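Long-range contact in pyridoxal kinase (Entamoeba histolytica, PDB 4S1H), which probably phosphorylates pyridoxal with ATP to give pyridoxal 5'-phosphate: residues Met1-Ser14 against Ile31-His44. Sequence-based numbering, arbitrary orientation.
Sequences MTNKVLTISSYVCS and IQSIFVLTTHLANH
V5-S9 and S33-L37 run parallel at 15°, their axes 4.6 Å apart, as neighbouring strands of the beta-alpha-beta unit that opens this ribokinase-type fold; helix 18-28 makes the crossover. Within the strands, backbone bonds zip them together from I34 N to V5 O (2.8 Å) through T38 N to S9 O. Between S9 and V12 the register slips by one residue. There T39 turns its hydroxyl between its own N and carbonyl carbon (chi1 70°), and OG1 accepts the Y11 amide at 2.9 Å, nearly straight; L41 N to Y11 O and C13 N to L41 O then resume the backbone pairing. S10, a pyridoxal 5'-phosphate-binding residue, sits at the junction, just before the shift.

On the sheet face toward helix 18-28, T7 CG2 presses on F35 CD2 at 3.3 Å, while T7 OG1 bonds to N19 and Y222. L6 CD1 lies against I34 CG2 on the other face. Y11 lays CB and the near end of its ring on L37 CD1, and its rim meets that of H40 with the planes at 49°; its OH reaches F35 O of the second subunit, so this strand pair also contributes to the dimer interface. At the N-terminal end Q32, extended, crosses to N3: NE2 donates to OD1 at 2.9 Å from above the plane of the N3 side-chain amide, and a water bridges that same OD1 to S33 O.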
loop_
_atom_site.group_PDB
_atom_site.type_symbol
_atom_site.label_atom_id
_atom_site.label_comp_id
_atom_site.label_asym_id
_atom_site.label_seq_id
_atom_site.Cartn_x
_atom_site.Cartn_y
_atom_site.Cartn_z
ATOM N N MET A 1 -17.070 -3.341 -9.165
ATOM C CA MET A 1 -15.713 -3.352 -8.527
ATOM C C MET A 1 -15.113 -4.757 -8.517
ATOM O O MET A 1 -15.450 -5.578 -7.660
ATOM C CB MET A 1 -15.776 -2.860 -7.077
ATOM C CG MET A 1 -15.977 -1.370 -6.880
ATOM S SD MET A 1 -16.122 -1.027 -5.105
ATOM C CE MET A 1 -14.434 -1.300 -4.555
ATOM N N THR A 2 -14.221 -5.025 -9.459
ATOM C CA THR A 2 -13.510 -6.303 -9.519
ATOM C C THR A 2 -12.001 -6.072 -9.509
ATOM O O THR A 2 -11.507 -5.123 -10.113
ATOM C CB THR A 2 -13.881 -7.070 -10.786
ATOM O OG1 THR A 2 -13.533 -6.293 -11.922
ATOM C CG2 THR A 2 -15.416 -7.335 -10.812
ATOM N N ASN A 3 -11.292 -6.958 -8.829
ATOM C CA ASN A 3 -9.841 -6.922 -8.821
ATOM C C ASN A 3 -9.326 -7.387 -10.171
ATOM O O ASN A 3 -9.658 -8.478 -10.598
ATOM C CB ASN A 3 -9.318 -7.826 -7.711
ATOM C CG ASN A 3 -9.691 -7.311 -6.338
ATOM O OD1 ASN A 3 -9.492 -6.136 -6.056
ATOM N ND2 ASN A 3 -10.220 -8.176 -5.490
ATOM N N LYS A 4 -8.535 -6.538 -10.821
ATOM C CA LYS A 4 -7.997 -6.835 -12.155
ATOM C C LYS A 4 -6.570 -7.366 -12.075
ATOM O O LYS A 4 -6.134 -8.102 -12.994
ATOM C CB LYS A 4 -8.078 -5.580 -13.008
ATOM C CG LYS A 4 -7.634 -5.785 -14.453
ATOM C CD LYS A 4 -7.874 -4.559 -15.321
ATOM C CE LYS A 4 -9.345 -4.343 -15.628
ATOM N NZ LYS A 4 -9.495 -3.339 -16.716
ATOM N N VAL A 5 -5.818 -6.962 -11.043
ATOM C CA VAL A 5 -4.427 -7.333 -10.885
ATOM C C VAL A 5 -4.197 -8.041 -9.565
ATOM O O VAL A 5 -4.774 -7.658 -8.556
ATOM C CB VAL A 5 -3.486 -6.085 -10.924
ATOM C CG1 VAL A 5 -2.022 -6.472 -10.788
ATOM C CG2 VAL A 5 -3.736 -5.284 -12.200
ATOM N N LEU A 6 -3.321 -9.040 -9.580
ATOM C CA LEU A 6 -2.800 -9.636 -8.348
ATOM C C LEU A 6 -1.307 -9.462 -8.382
ATOM O O LEU A 6 -0.662 -9.815 -9.387
ATOM C CB LEU A 6 -3.170 -11.106 -8.250
ATOM C CG LEU A 6 -2.447 -11.962 -7.231
ATOM C CD1 LEU A 6 -2.855 -11.510 -5.825
ATOM C CD2 LEU A 6 -2.791 -13.424 -7.473
ATOM N N THR A 7 -0.780 -8.878 -7.318
ATOM C CA THR A 7 0.656 -8.606 -7.249
ATOM C C THR A 7 1.213 -9.089 -5.922
ATOM O O THR A 7 0.700 -8.773 -4.828
ATOM C CB THR A 7 1.003 -7.126 -7.541
ATOM O OG1 THR A 7 2.368 -6.878 -7.176
ATOM C CG2 THR A 7 0.125 -6.194 -6.796
ATOM N N ILE A 8 2.255 -9.880 -6.028
ATOM C CA ILE A 8 2.868 -10.584 -4.919
ATOM C C ILE A 8 4.297 -10.115 -4.821
ATOM O O ILE A 8 5.129 -10.424 -5.703
ATOM C CB ILE A 8 2.805 -12.125 -5.161
ATOM C CG1 ILE A 8 1.359 -12.607 -5.337
ATOM C CG2 ILE A 8 3.547 -12.878 -4.071
ATOM C CD1 ILE A 8 1.211 -14.042 -5.817
ATOM N N SER A 9 4.630 -9.363 -3.788
ATOM C CA SER A 9 5.963 -8.802 -3.657
ATOM C C SER A 9 6.175 -8.246 -2.250
ATOM O O SER A 9 5.314 -8.412 -1.370
ATOM C CB SER A 9 6.223 -7.726 -4.720
ATOM O OG SER A 9 7.598 -7.357 -4.737
ATOM N N SER A 10 7.309 -7.626 -2.026
ATOM C CA SER A 10 7.740 -7.222 -0.695
ATOM C C SER A 10 7.012 -5.984 -0.208
ATOM O O SER A 10 6.372 -5.280 -0.975
ATOM C CB SER A 10 9.235 -6.907 -0.715
ATOM O OG SER A 10 9.517 -6.004 -1.779
ATOM N N TYR A 11 7.104 -5.725 1.097
ATOM C CA TYR A 11 6.504 -4.549 1.711
ATOM C C TYR A 11 7.486 -3.913 2.691
ATOM O O TYR A 11 8.117 -4.631 3.478
ATOM C CB TYR A 11 5.189 -4.917 2.416
ATOM C CG TYR A 11 4.558 -3.736 3.081
ATOM C CD1 TYR A 11 3.726 -2.908 2.381
ATOM C CD2 TYR A 11 4.843 -3.425 4.409
ATOM C CE1 TYR A 11 3.176 -1.783 2.949
ATOM C CE2 TYR A 11 4.279 -2.308 5.018
ATOM C CZ TYR A 11 3.423 -1.514 4.285
ATOM O OH TYR A 11 2.854 -0.384 4.822
ATOM N N VAL A 12 7.582 -2.584 2.624
ATOM C CA VAL A 12 8.290 -1.751 3.609
ATOM C C VAL A 12 7.350 -0.704 4.197
ATOM O O VAL A 12 6.558 -0.116 3.463
ATOM C CB VAL A 12 9.528 -1.026 3.018
ATOM C CG1 VAL A 12 10.595 -2.058 2.740
ATOM C CG2 VAL A 12 9.176 -0.236 1.744
ATOM N N CYS A 13 7.430 -0.508 5.508
ATOM C CA CYS A 13 6.573 0.486 6.213
ATOM C C CYS A 13 6.899 1.929 5.879
ATOM O O CYS A 13 6.032 2.788 5.799
ATOM C CB CYS A 13 6.655 0.304 7.731
ATOM S SG CYS A 13 6.174 -1.333 8.283
ATOM N N SER A 14 8.188 2.186 5.642
ATOM C CA SER A 14 8.711 3.480 5.271
ATOM C C SER A 14 9.485 3.305 3.976
ATOM O O SER A 14 10.129 2.259 3.747
ATOM C CB SER A 14 9.647 3.972 6.344
ATOM O OG SER A 14 10.165 5.265 6.073
ATOM N N ILE A 31 -6.327 1.312 -11.016
ATOM C CA ILE A 31 -6.384 -0.103 -11.415
ATOM C C ILE A 31 -6.583 -0.901 -10.110
ATOM O O ILE A 31 -5.706 -0.939 -9.241
ATOM C CB ILE A 31 -5.125 -0.522 -12.192
ATOM C CG1 ILE A 31 -4.984 0.278 -13.522
ATOM C CG2 ILE A 31 -5.182 -2.021 -12.444
ATOM C CD1 ILE A 31 -3.639 0.146 -14.211
ATOM N N GLN A 32 -7.782 -1.457 -9.943
ATOM C CA GLN A 32 -8.100 -2.167 -8.711
ATOM C C GLN A 32 -7.254 -3.439 -8.639
ATOM O O GLN A 32 -7.273 -4.263 -9.566
ATOM C CB GLN A 32 -9.571 -2.503 -8.639
ATOM C CG GLN A 32 -9.913 -3.122 -7.299
ATOM C CD GLN A 32 -11.395 -3.251 -7.046
ATOM O OE1 GLN A 32 -12.155 -2.316 -7.286
ATOM N NE2 GLN A 32 -11.815 -4.407 -6.540
ATOM N N SER A 33 -6.504 -3.583 -7.543
ATOM C CA SER A 33 -5.487 -4.638 -7.413
ATOM C C SER A 33 -5.479 -5.272 -6.024
ATOM O O SER A 33 -5.871 -4.629 -5.045
ATOM C CB SER A 33 -4.119 -4.049 -7.704
ATOM O OG SER A 33 -4.127 -3.414 -8.977
ATOM N N ILE A 34 -5.058 -6.525 -5.982
ATOM C CA ILE A 34 -4.790 -7.253 -4.769
ATOM C C ILE A 34 -3.278 -7.210 -4.535
ATOM O O ILE A 34 -2.505 -7.554 -5.431
ATOM C CB ILE A 34 -5.252 -8.720 -4.891
ATOM C CG1 ILE A 34 -6.745 -8.817 -5.230
ATOM C CG2 ILE A 34 -4.907 -9.487 -3.626
ATOM C CD1 ILE A 34 -7.177 -10.222 -5.635
ATOM N N PHE A 35 -2.870 -6.823 -3.329
ATOM C CA PHE A 35 -1.461 -6.724 -2.957
ATOM C C PHE A 35 -1.137 -7.715 -1.841
ATOM O O PHE A 35 -1.373 -7.438 -0.640
ATOM C CB PHE A 35 -1.074 -5.302 -2.551
ATOM C CG PHE A 35 -1.361 -4.268 -3.594
ATOM C CD1 PHE A 35 -2.616 -3.645 -3.674
ATOM C CD2 PHE A 35 -0.386 -3.912 -4.527
ATOM C CE1 PHE A 35 -2.872 -2.684 -4.652
ATOM C CE2 PHE A 35 -0.653 -2.926 -5.470
ATOM C CZ PHE A 35 -1.894 -2.346 -5.563
ATOM N N VAL A 36 -0.677 -8.895 -2.214
ATOM C CA VAL A 36 -0.273 -9.898 -1.277
ATOM C C VAL A 36 1.196 -9.657 -0.948
ATOM O O VAL A 36 2.046 -9.588 -1.817
ATOM C CB VAL A 36 -0.492 -11.330 -1.799
ATOM C CG1 VAL A 36 0.018 -12.341 -0.787
ATOM C CG2 VAL A 36 -1.958 -11.547 -2.121
ATOM N N LEU A 37 1.516 -9.521 0.308
ATOM C CA LEU A 37 2.892 -9.218 0.756
ATOM C C LEU A 37 3.744 -10.467 0.979
ATOM O O LEU A 37 3.279 -11.504 1.428
ATOM C CB LEU A 37 2.856 -8.384 2.049
ATOM C CG LEU A 37 1.867 -7.208 2.030
ATOM C CD1 LEU A 37 2.016 -6.448 3.348
ATOM C CD2 LEU A 37 2.018 -6.298 0.820
ATOM N N THR A 38 5.024 -10.372 0.637
ATOM C CA THR A 38 5.967 -11.448 0.926
ATOM C C THR A 38 6.933 -11.115 2.086
ATOM O O THR A 38 7.679 -11.994 2.541
ATOM C CB THR A 38 6.858 -11.780 -0.283
ATOM O OG1 THR A 38 7.606 -10.620 -0.633
ATOM C CG2 THR A 38 6.021 -12.182 -1.466
ATOM N N THR A 39 6.924 -9.849 2.521
ATOM C CA THR A 39 7.661 -9.365 3.707
ATOM C C THR A 39 6.851 -8.294 4.408
ATOM O O THR A 39 5.961 -7.702 3.806
ATOM C CB THR A 39 9.014 -8.718 3.365
ATOM O OG1 THR A 39 8.835 -7.456 2.701
ATOM C CG2 THR A 39 9.850 -9.630 2.452
ATOM N N HIS A 40 7.195 -8.049 5.663
ATOM C CA HIS A 40 6.744 -6.862 6.399
ATOM C C HIS A 40 7.964 -6.282 7.113
ATOM O O HIS A 40 8.248 -6.630 8.261
ATOM C CB HIS A 40 5.612 -7.246 7.362
ATOM C CG HIS A 40 5.078 -6.103 8.182
ATOM N ND1 HIS A 40 4.535 -6.289 9.435
ATOM C CD2 HIS A 40 5.003 -4.771 7.945
ATOM C CE1 HIS A 40 4.146 -5.135 9.936
ATOM N NE2 HIS A 40 4.408 -4.198 9.060
ATOM N N LEU A 41 8.687 -5.396 6.417
ATOM C CA LEU A 41 9.902 -4.794 6.944
ATOM C C LEU A 41 9.690 -3.325 7.256
ATOM O O LEU A 41 8.860 -2.672 6.644
ATOM C CB LEU A 41 11.027 -4.874 5.918
ATOM C CG LEU A 41 11.241 -6.273 5.332
ATOM C CD1 LEU A 41 12.318 -6.221 4.267
ATOM C CD2 LEU A 41 11.624 -7.250 6.424
ATOM N N ALA A 42 10.466 -2.803 8.180
ATOM C CA ALA A 42 10.398 -1.384 8.527
ATOM C C ALA A 42 10.802 -0.494 7.378
ATOM O O ALA A 42 10.220 0.540 7.139
ATOM C CB ALA A 42 11.304 -1.097 9.703
ATOM N N ASN A 43 11.870 -0.921 6.685
ATOM C CA ASN A 43 12.503 -0.115 5.647
ATOM C C ASN A 43 13.293 -1.056 4.724
ATOM O O ASN A 43 13.387 -2.243 4.993
ATOM C CB ASN A 43 13.405 0.940 6.292
ATOM C CG ASN A 43 14.265 0.382 7.418
ATOM O OD1 ASN A 43 14.006 0.617 8.605
ATOM N ND2 ASN A 43 15.292 -0.396 7.046
ATOM N N HIS A 44 13.805 -0.548 3.617
ATOM C CA HIS A 44 14.488 -1.446 2.694
ATOM C C HIS A 44 15.875 -1.880 3.197
ATOM O O HIS A 44 16.384 -1.382 4.202
ATOM C CB HIS A 44 14.472 -0.920 1.255
ATOM C CG HIS A 44 15.232 0.343 1.055
ATOM N ND1 HIS A 44 16.588 0.450 1.296
ATOM C CD2 HIS A 44 14.845 1.537 0.559
ATOM C CE1 HIS A 44 16.989 1.668 1.005
ATOM N NE2 HIS A 44 15.955 2.346 0.549
HETATM O O HOH W 1 -8.839 -4.633 -3.758
HETATM O O HOH W 2 12.697 1.851 2.832
#